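Local coordinates for 457aa long hypothetical protein (Pyrococcus horikoshii, PDB 2CSU), which is of unknown function but has the domain make-up of a CoA-binding protein related to the succinyl-CoA ligase family, at residues G103-G106 and K107-E110; V114-A117 and H118-M122; G183-D187 and V188-E192; N215-K218 and F219-A223. All coordinates share one frame; numbering follows the deposited sequence.

Contact 1: G103-G106 and K107-E110; sequences GEEG and KREE
Four backbone bonds carry the opening turns of the helix: Lys107 N donates to Gly103 O at 3.0 Å, Arg108 N to Glu104 O, Glu109 N to Glu105 O, and Glu110 N to Gly106 O at 2.9 Å. Gly103 holds the N-cap position in a conformation (phi 142°) that glycine, without a side chain, readily adopts. Among the acidic groups, Glu105 OE2 lies just 2.6 Å from Glu109 OE1, the two carboxylate planes turned 59° apart; oxygens so close suggest that one acid carries a proton. Lys74, in a salt bridge with Glu109 OE1, probably offsets part of the charge. This is the N-terminal end of the helix in the beta-alpha-beta unit of strand 91-94, helix 104-120 and strand 123-125, within the Rossmann-like CoA-binding domain. Arg108 may feel the charge of Glu105 at longer range, its NH2 4.4 Å from Glu105 OE2; the oxygen sits off the guanidinium plane, and the pair is no salt bridge. At the guanidinium edge, a water gives a hydrogen to Glu104 OE2 and accepts a weak bond from Arg108 NE at 3.3 Å. Glu110 is buried, its OE1 accepting from Asn184 ND2 and Gly100 N.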
loop_
_atom_site.group_PDB
_atom_site.type_symbol
_atom_site.label_atom_id
_atom_site.label_comp_id
_atom_site.label_asym_id
_atom_site.label_seq_id
_atom_site.Cartn_x
_atom_site.Cartn_y
_atom_site.Cartn_z
ATOM N N GLY A 103 19.318 -23.169 19.850
ATOM C CA GLY A 103 19.636 -23.421 21.247
ATOM C C GLY A 103 21.078 -23.185 21.663
ATOM O O GLY A 103 21.895 -22.692 20.884
ATOM N N GLU A 104 21.392 -23.563 22.900
ATOM C CA GLU A 104 22.729 -23.386 23.454
ATOM C C GLU A 104 23.802 -24.146 22.689
ATOM O O GLU A 104 24.914 -23.655 22.515
ATOM C CB GLU A 104 22.745 -23.801 24.930
ATOM C CG GLU A 104 22.147 -25.179 25.223
ATOM C CD GLU A 104 22.643 -25.770 26.545
ATOM O OE1 GLU A 104 21.928 -25.631 27.562
ATOM O OE2 GLU A 104 23.740 -26.373 26.572
ATOM N N GLU A 105 23.472 -25.346 22.230
ATOM C CA GLU A 105 24.429 -26.147 21.481
ATOM C C GLU A 105 24.703 -25.498 20.118
ATOM O O GLU A 105 25.842 -25.479 19.637
ATOM C CB GLU A 105 23.893 -27.569 21.309
ATOM C CG GLU A 105 24.932 -28.593 20.896
ATOM C CD GLU A 105 24.954 -28.825 19.403
ATOM O OE1 GLU A 105 23.861 -28.900 18.804
ATOM O OE2 GLU A 105 26.060 -28.937 18.831
ATOM N N GLY A 106 23.657 -24.955 19.504
ATOM C CA GLY A 106 23.836 -24.302 18.223
ATOM C C GLY A 106 24.674 -23.052 18.387
ATOM O O GLY A 106 25.469 -22.703 17.506
ATOM N N LYS A 107 24.498 -22.374 19.520
ATOM C CA LYS A 107 25.238 -21.152 19.808
ATOM C C LYS A 107 26.727 -21.445 19.899
ATOM O O LYS A 107 27.547 -20.724 19.336
ATOM C CB LYS A 107 24.765 -20.523 21.128
ATOM C CG LYS A 107 23.512 -19.661 21.018
ATOM C CD LYS A 107 23.031 -19.194 22.405
ATOM C CE LYS A 107 21.799 -18.280 22.324
ATOM N NZ LYS A 107 20.570 -18.982 21.832
ATOM N N ARG A 108 27.069 -22.512 20.611
ATOM C CA ARG A 108 28.461 -22.905 20.782
ATOM C C ARG A 108 29.112 -23.198 19.440
ATOM O O ARG A 108 30.235 -22.757 19.177
ATOM C CB ARG A 108 28.553 -24.127 21.705
ATOM C CG ARG A 108 29.954 -24.690 21.865
ATOM C CD ARG A 108 30.081 -25.527 23.135
ATOM N NE ARG A 108 29.255 -26.730 23.111
ATOM C CZ ARG A 108 29.502 -27.796 22.357
ATOM N NH1 ARG A 108 30.559 -27.824 21.555
ATOM N NH2 ARG A 108 28.688 -28.840 22.407
ATOM N N GLU A 109 28.416 -23.936 18.585
ATOM C CA GLU A 109 28.965 -24.247 17.274
ATOM C C GLU A 109 29.145 -22.940 16.518
ATOM O O GLU A 109 30.133 -22.739 15.808
ATOM C CB GLU A 109 28.019 -25.135 16.484
ATOM C CG GLU A 109 27.885 -26.537 17.006
ATOM C CD GLU A 109 27.245 -27.445 15.990
ATOM O OE1 GLU A 109 26.628 -28.454 16.391
ATOM O OE2 GLU A 109 27.371 -27.154 14.781
ATOM N N GLU A 110 28.171 -22.054 16.693
ATOM C CA GLU A 110 28.188 -20.768 16.029
ATOM C C GLU A 110 29.428 -19.989 16.422
ATOM O O GLU A 110 30.123 -19.450 15.559
ATOM C CB GLU A 110 26.917 -19.984 16.371
ATOM C CG GLU A 110 26.831 -18.629 15.702
ATOM C CD GLU A 110 25.415 -18.125 15.623
ATOM O OE1 GLU A 110 24.639 -18.691 14.835
ATOM O OE2 GLU A 110 25.069 -17.173 16.347
HETATM O O HOH W 1 26.478 -26.296 24.881
#

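Contact 2: V114-A117 and H118-M122; sequences VEIA and HKYGM
A backbone carbonyl sits over an imidazole here: Val114 O lies 3.2 Å above the plane of the His118 ring, displaced from the ring centre. The same oxygen accepts the His118 backbone N-H at 2.9 Å, a nearly straight bond, whereas ND1 meets it at too poor an angle to bond. With CG beside its own backbone N (chi1 -67°), His118 folds its ring back along the helix, and the side chains of Val114 and His118 extend alongside each other. Val114 CG1 touches the far end of the imidazole, 3.4 Å from His118 NE2. The helix, the crossover between strands 91-94 and 123-125 of the Rossmann-like CoA-binding domain, ends here in a Schellman motif. Gly121, with phi 74°, is its C-prime residue, reversing the backbone so that Met122 N can reach Ala117 O at 2.7 Å; this donor stands above the carbonyl plane, 41° out of it. A weak bond from Gly121 N to His118 O completes the motif, and Ala117 O also takes a weak one from Tyr120 N. Apolar packing follows the turn: Ala117 CB lies 4.1 Å from CB of Met122, a selenomethionine. Ile116 and Tyr120, one turn apart, form a second parallel pair, in which Ile116 CG2 meets the ring in its plane, at the edge, 3.9 Å from Tyr120 CD2. Ile82 of helix 74-87 touches both, and Leu81 of the same helix packs on Ile116 and Met122.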
loop_
_atom_site.group_PDB
_atom_site.type_symbol
_atom_site.label_atom_id
_atom_site.label_comp_id
_atom_site.label_asym_id
_atom_site.label_seq_id
_atom_site.Cartn_x
_atom_site.Cartn_y
_atom_site.Cartn_z
ATOM N N VAL A 114 32.791 -18.493 14.236
ATOM C CA VAL A 114 33.340 -17.142 14.287
ATOM C C VAL A 114 34.813 -17.194 14.679
ATOM O O VAL A 114 35.651 -16.491 14.105
ATOM C CB VAL A 114 32.537 -16.282 15.278
ATOM C CG1 VAL A 114 33.170 -14.905 15.430
ATOM C CG2 VAL A 114 31.103 -16.152 14.775
ATOM N N GLU A 115 35.125 -18.050 15.647
ATOM C CA GLU A 115 36.496 -18.224 16.100
ATOM C C GLU A 115 37.374 -18.666 14.918
ATOM O O GLU A 115 38.496 -18.185 14.744
ATOM C CB GLU A 115 36.551 -19.276 17.220
ATOM C CG GLU A 115 37.967 -19.554 17.732
ATOM C CD GLU A 115 37.980 -20.268 19.074
ATOM O OE1 GLU A 115 38.021 -21.520 19.101
ATOM O OE2 GLU A 115 37.939 -19.566 20.106
ATOM N N ILE A 116 36.861 -19.585 14.108
ATOM C CA ILE A 116 37.624 -20.049 12.959
ATOM C C ILE A 116 37.832 -18.900 11.985
ATOM O O ILE A 116 38.920 -18.724 11.445
ATOM C CB ILE A 116 36.912 -21.204 12.227
ATOM C CG1 ILE A 116 36.950 -22.470 13.087
ATOM C CG2 ILE A 116 37.579 -21.460 10.882
ATOM C CD1 ILE A 116 36.300 -23.694 12.425
ATOM N N ALA A 117 36.791 -18.104 11.770
ATOM C CA ALA A 117 36.903 -16.985 10.845
ATOM C C ALA A 117 37.978 -16.012 11.287
ATOM O O ALA A 117 38.821 -15.625 10.492
ATOM C CB ALA A 117 35.567 -16.264 10.711
ATOM N N HIS A 118 37.950 -15.618 12.555
ATOM C CA HIS A 118 38.935 -14.671 13.066
ATOM C C HIS A 118 40.364 -15.181 12.894
ATOM O O HIS A 118 41.285 -14.399 12.658
ATOM C CB HIS A 118 38.649 -14.352 14.543
ATOM C CG HIS A 118 37.366 -13.604 14.758
ATOM N ND1 HIS A 118 36.505 -13.287 13.730
ATOM C CD2 HIS A 118 36.798 -13.114 15.887
ATOM C CE1 HIS A 118 35.463 -12.632 14.213
ATOM N NE2 HIS A 118 35.617 -12.513 15.519
ATOM N N LYS A 119 40.547 -16.491 13.004
ATOM C CA LYS A 119 41.863 -17.086 12.839
ATOM C C LYS A 119 42.393 -16.884 11.422
ATOM O O LYS A 119 43.575 -16.592 11.228
ATOM C CB LYS A 119 41.822 -18.588 13.125
ATOM C CG LYS A 119 43.078 -19.299 12.642
ATOM C CD LYS A 119 43.051 -20.801 12.878
ATOM C CE LYS A 119 44.366 -21.422 12.413
ATOM N NZ LYS A 119 44.500 -22.861 12.779
ATOM N N TYR A 120 41.521 -17.064 10.432
ATOM C CA TYR A 120 41.923 -16.918 9.039
ATOM C C TYR A 120 41.773 -15.497 8.532
ATOM O O TYR A 120 42.093 -15.205 7.381
ATOM C CB TYR A 120 41.114 -17.876 8.164
ATOM C CG TYR A 120 41.557 -19.322 8.280
ATOM C CD1 TYR A 120 42.694 -19.774 7.615
ATOM C CD2 TYR A 120 40.841 -20.237 9.052
ATOM C CE1 TYR A 120 43.106 -21.096 7.705
ATOM C CE2 TYR A 120 41.250 -21.573 9.150
ATOM C CZ TYR A 120 42.379 -21.992 8.469
ATOM O OH TYR A 120 42.764 -23.314 8.511
ATOM N N GLY A 121 41.300 -14.608 9.400
ATOM C CA GLY A 121 41.065 -13.225 8.965
ATOM C C GLY A 121 39.823 -13.089 8.073
ATOM O O GLY A 121 39.732 -12.243 7.193
HETATM N N MSE A 122 38.852 -13.978 8.301
HETATM C CA MSE A 122 37.639 -13.911 7.509
HETATM C C MSE A 122 36.494 -13.260 8.292
HETATM O O MSE A 122 36.443 -13.262 9.517
HETATM C CB MSE A 122 37.272 -15.341 7.097
HETATM C CG MSE A 122 38.500 -16.167 6.712
HETATM SE SE MSE A 122 38.138 -17.401 5.456
HETATM C CE MSE A 122 36.751 -18.194 6.283
#

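Contact 3: G183-D187 and V188-E192; sequences GNMAD and VDFAE
Water 2 lies in the bend between 183-187 and 188-192, accepting a hydrogen bond from Asp187 N and probably donating one to Val188 O, each 3.0 Å long. It joins the two segments where no direct hydrogen bond does. The bend is the loop that leads from strand 175-181 into helix 190-197 of the flavodoxin-like domain, and Asp189 is the N-cap of that helix. Asp189 OD1 receives Glu192 N at 2.9 Å, with the N-H aimed straight at it (179°). Chi1 of 56° sets the Asp189 carboxylate between its own backbone N and carbonyl carbon, within reach of the first turn. The carboxylates of Asp187 and Glu192 share Arg123, which forms salt bridges with Asp187 OD2 and Glu192 OE1, probably easing the repulsion between Asp187 OD1 and Glu192 OE1, 4.9 Å apart. Asp187 OD2 also accepts from Ile124 N, so the loop is fastened to the edge strand of the CoA-binding domain. On the apolar side, Met185, a selenomethionine, stretches away from its backbone with CG anti to N and crosses Phe190 at about a right angle. Its CG rests 3.5 Å from Val188 O, and Asp189 CB packs against the selenium. The Phe190 ring also packs on Leu208 and Ile210 of strand 205-210. In this Met-aromatic contact Met185 SE stands over the ring face, 4.3 Å from the Phe190 centroid and 27° off its normal.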
loop_
_atom_site.group_PDB
_atom_site.type_symbol
_atom_site.label_atom_id
_atom_site.label_comp_id
_atom_site.label_asym_id
_atom_site.label_seq_id
_atom_site.Cartn_x
_atom_site.Cartn_y
_atom_site.Cartn_z
ATOM N N GLY A 183 20.692 -12.557 9.278
ATOM C CA GLY A 183 20.263 -13.768 9.964
ATOM C C GLY A 183 20.719 -13.765 11.419
ATOM O O GLY A 183 20.439 -12.852 12.186
ATOM N N ASN A 184 21.413 -14.779 11.942
ATOM C CA ASN A 184 21.799 -14.824 13.347
ATOM C C ASN A 184 22.759 -13.699 13.735
ATOM O O ASN A 184 22.969 -13.455 14.920
ATOM C CB ASN A 184 22.430 -16.183 13.685
ATOM C CG ASN A 184 21.462 -17.339 13.504
ATOM O OD1 ASN A 184 20.259 -17.141 13.383
ATOM N ND2 ASN A 184 21.988 -18.560 13.484
HETATM N N MSE A 185 23.336 -13.030 12.734
HETATM C CA MSE A 185 24.270 -11.923 12.911
HETATM C C MSE A 185 25.361 -12.261 13.929
HETATM O O MSE A 185 25.565 -11.577 14.923
HETATM C CB MSE A 185 23.472 -10.711 13.382
HETATM C CG MSE A 185 24.331 -9.453 13.509
HETATM SE SE MSE A 185 23.335 -7.974 13.716
HETATM C CE MSE A 185 23.407 -7.895 15.512
ATOM N N ALA A 186 26.056 -13.383 13.669
ATOM C CA ALA A 186 27.079 -13.839 14.603
ATOM C C ALA A 186 28.331 -12.961 14.558
ATOM O O ALA A 186 28.942 -12.640 15.571
ATOM C CB ALA A 186 27.444 -15.280 14.241
ATOM N N ASP A 187 28.737 -12.604 13.325
ATOM C CA ASP A 187 29.958 -11.822 13.167
ATOM C C ASP A 187 29.656 -10.369 12.781
ATOM O O ASP A 187 29.438 -9.503 13.617
ATOM C CB ASP A 187 30.799 -12.487 12.082
ATOM C CG ASP A 187 32.252 -12.075 12.254
ATOM O OD1 ASP A 187 32.537 -11.361 13.215
ATOM O OD2 ASP A 187 33.073 -12.468 11.434
ATOM N N VAL A 188 29.701 -10.109 11.459
ATOM C CA VAL A 188 29.376 -8.775 10.975
ATOM C C VAL A 188 27.989 -8.344 11.460
ATOM O O VAL A 188 27.012 -9.071 11.355
ATOM C CB VAL A 188 29.408 -8.811 9.446
ATOM C CG1 VAL A 188 29.021 -7.443 8.886
ATOM C CG2 VAL A 188 30.799 -9.182 8.958
ATOM N N ASP A 189 27.928 -7.133 12.047
ATOM C CA ASP A 189 26.643 -6.663 12.570
ATOM C C ASP A 189 26.229 -5.318 11.971
ATOM O O ASP A 189 26.842 -4.803 11.045
ATOM C CB ASP A 189 26.741 -6.558 14.093
ATOM C CG ASP A 189 27.902 -5.649 14.477
ATOM O OD1 ASP A 189 28.258 -4.794 13.667
ATOM O OD2 ASP A 189 28.429 -5.798 15.576
ATOM N N PHE A 190 25.145 -4.785 12.533
ATOM C CA PHE A 190 24.608 -3.500 12.101
ATOM C C PHE A 190 25.696 -2.427 12.117
ATOM O O PHE A 190 25.910 -1.723 11.118
ATOM C CB PHE A 190 23.480 -3.031 13.030
ATOM C CG PHE A 190 22.210 -3.816 12.905
ATOM C CD1 PHE A 190 21.531 -3.874 11.693
ATOM C CD2 PHE A 190 21.677 -4.476 14.010
ATOM C CE1 PHE A 190 20.333 -4.580 11.579
ATOM C CE2 PHE A 190 20.489 -5.182 13.911
ATOM C CZ PHE A 190 19.812 -5.238 12.692
ATOM N N ALA A 191 26.376 -2.307 13.256
ATOM C CA ALA A 191 27.418 -1.296 13.433
ATOM C C ALA A 191 28.500 -1.332 12.360
ATOM O O ALA A 191 28.828 -0.310 11.761
ATOM C CB ALA A 191 28.058 -1.450 14.796
ATOM N N GLU A 192 29.073 -2.508 12.140
ATOM C CA GLU A 192 30.119 -2.641 11.150
ATOM C C GLU A 192 29.569 -2.322 9.770
ATOM O O GLU A 192 30.265 -1.736 8.945
ATOM C CB GLU A 192 30.707 -4.050 11.187
ATOM C CG GLU A 192 31.781 -4.232 12.270
ATOM C CD GLU A 192 31.760 -5.620 12.895
ATOM O OE1 GLU A 192 31.788 -6.618 12.143
ATOM O OE2 GLU A 192 31.715 -5.715 14.144
HETATM O O HOH W 2 27.191 -11.990 10.842
#

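Contact 4: N215-K218 and F219-A223; sequences NGKK and FMEVA
Lys217 and Glu221, one turn apart, run alongside each other on the outer surface of the helix. Bends at chi2 (67°) and chi4 bring the lysine forward over the next turn, so that Lys217 NZ comes to 3.7 Å from Glu221 CB. The ammonium group and the carboxylate do not close on each other: Glu221 OE1 is 4.0 Å from Lys217 NZ, beyond a salt bridge. Lys218, by contrast, is fully extended and reaches Glu192, whose carboxylate takes its ammonium group in a salt bridge. Phe219 and Val222 face helix 190-197, where both rest on Met194; the Phe219 ring also covers Leu208 and Ile210 of strand 205-210. Val222 keeps its branch close to the backbone, with CG2 3.4 Å from Lys218 O. On another side, Met220, a selenomethionine, lays its CG 3.5 Å from Gly216 O before running on to Ala264 and Phe265 of helix 258-267. Asn215 secures the start of the helix twice: its backbone O accepts Phe219 N at 3.0 Å, and its side-chain OD1 accepts Lys218 N at 3.1 Å, the donor standing above the amide plane. This is an asparagine N-cap, opening the crossover helix of the beta-alpha-beta unit of strand 205-210, helix 216-229 and strand 232-236 in the flavodoxin-like domain.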
loop_
_atom_site.group_PDB
_atom_site.type_symbol
_atom_site.label_atom_id
_atom_site.label_comp_id
_atom_site.label_asym_id
_atom_site.label_seq_id
_atom_site.Cartn_x
_atom_site.Cartn_y
_atom_site.Cartn_z
ATOM N N ASN A 215 25.776 -5.188 20.731
ATOM C CA ASN A 215 26.500 -4.124 21.416
ATOM C C ASN A 215 25.802 -2.772 21.243
ATOM O O ASN A 215 26.165 -1.949 20.412
ATOM C CB ASN A 215 27.912 -4.061 20.831
ATOM C CG ASN A 215 28.848 -3.450 21.841
ATOM O OD1 ASN A 215 28.575 -2.408 22.433
ATOM N ND2 ASN A 215 29.991 -4.128 22.039
ATOM N N GLY A 216 24.739 -2.577 22.046
ATOM C CA GLY A 216 23.967 -1.343 21.939
ATOM C C GLY A 216 24.860 -0.103 22.007
ATOM O O GLY A 216 24.591 0.922 21.394
ATOM N N LYS A 217 25.932 -0.197 22.784
ATOM C CA LYS A 217 26.864 0.912 22.958
ATOM C C LYS A 217 27.564 1.268 21.648
ATOM O O LYS A 217 27.601 2.432 21.254
ATOM C CB LYS A 217 27.909 0.546 24.014
ATOM C CG LYS A 217 29.042 1.554 24.187
ATOM C CD LYS A 217 28.560 2.882 24.768
ATOM C CE LYS A 217 29.585 3.986 24.583
ATOM N NZ LYS A 217 29.397 4.650 23.267
ATOM N N LYS A 218 28.134 0.258 20.992
ATOM C CA LYS A 218 28.845 0.453 19.730
ATOM C C LYS A 218 27.884 0.945 18.640
ATOM O O LYS A 218 28.216 1.831 17.850
ATOM C CB LYS A 218 29.494 -0.864 19.297
ATOM C CG LYS A 218 30.263 -0.782 17.993
ATOM C CD LYS A 218 30.774 -2.159 17.568
ATOM C CE LYS A 218 31.561 -2.095 16.254
ATOM N NZ LYS A 218 31.990 -3.451 15.801
ATOM N N PHE A 219 26.689 0.365 18.621
ATOM C CA PHE A 219 25.663 0.722 17.654
ATOM C C PHE A 219 25.320 2.210 17.725
ATOM O O PHE A 219 25.371 2.929 16.718
ATOM C CB PHE A 219 24.401 -0.111 17.916
ATOM C CG PHE A 219 23.296 0.117 16.918
ATOM C CD1 PHE A 219 23.027 -0.832 15.929
ATOM C CD2 PHE A 219 22.516 1.275 16.970
ATOM C CE1 PHE A 219 21.991 -0.629 15.005
ATOM C CE2 PHE A 219 21.474 1.489 16.044
ATOM C CZ PHE A 219 21.217 0.529 15.062
HETATM N N MSE A 220 24.976 2.675 18.921
HETATM C CA MSE A 220 24.606 4.072 19.094
HETATM C C MSE A 220 25.711 5.064 18.729
HETATM O O MSE A 220 25.446 6.080 18.084
HETATM C CB MSE A 220 24.126 4.319 20.529
HETATM C CG MSE A 220 22.698 3.837 20.794
HETATM SE SE MSE A 220 21.691 3.680 19.284
HETATM C CE MSE A 220 20.432 2.612 19.836
ATOM N N GLU A 221 26.947 4.773 19.119
ATOM C CA GLU A 221 28.040 5.681 18.813
ATOM C C GLU A 221 28.374 5.680 17.324
ATOM O O GLU A 221 28.778 6.699 16.778
ATOM C CB GLU A 221 29.281 5.335 19.641
ATOM C CG GLU A 221 30.385 6.387 19.542
ATOM C CD GLU A 221 29.903 7.800 19.899
ATOM O OE1 GLU A 221 29.447 8.019 21.048
ATOM O OE2 GLU A 221 29.986 8.695 19.022
ATOM N N VAL A 222 28.209 4.535 16.669
ATOM C CA VAL A 222 28.458 4.458 15.231
ATOM C C VAL A 222 27.326 5.225 14.535
ATOM O O VAL A 222 27.558 6.013 13.627
ATOM C CB VAL A 222 28.478 2.983 14.739
ATOM C CG1 VAL A 222 28.133 2.916 13.264
ATOM C CG2 VAL A 222 29.869 2.375 14.970
ATOM N N ALA A 223 26.100 4.994 14.981
ATOM C CA ALA A 223 24.938 5.665 14.406
ATOM C C ALA A 223 25.038 7.179 14.550
ATOM O O ALA A 223 24.725 7.917 13.614
ATOM C CB ALA A 223 23.656 5.167 15.078
#

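In the fold
From the N terminus the four contacts come in series; each is a local turn, and none nests within or crosses another. Contacts 1 and 2 mark the start and finish of helix 104-120 in the CoA-binding domain, their centres about 17 Å apart. Contact 3, in the loop entering helix 190-197, meets both from the flavodoxin-like domain: Ala186 packs against Glu110 and Val114, and Asp187 against His118, so this loop joins the two domains. Contact 4 begins the next helix of that second domain and touches contact 3 through Phe190 on Phe219 and Ala191 on Val222. It stays clear of contacts 1 and 2.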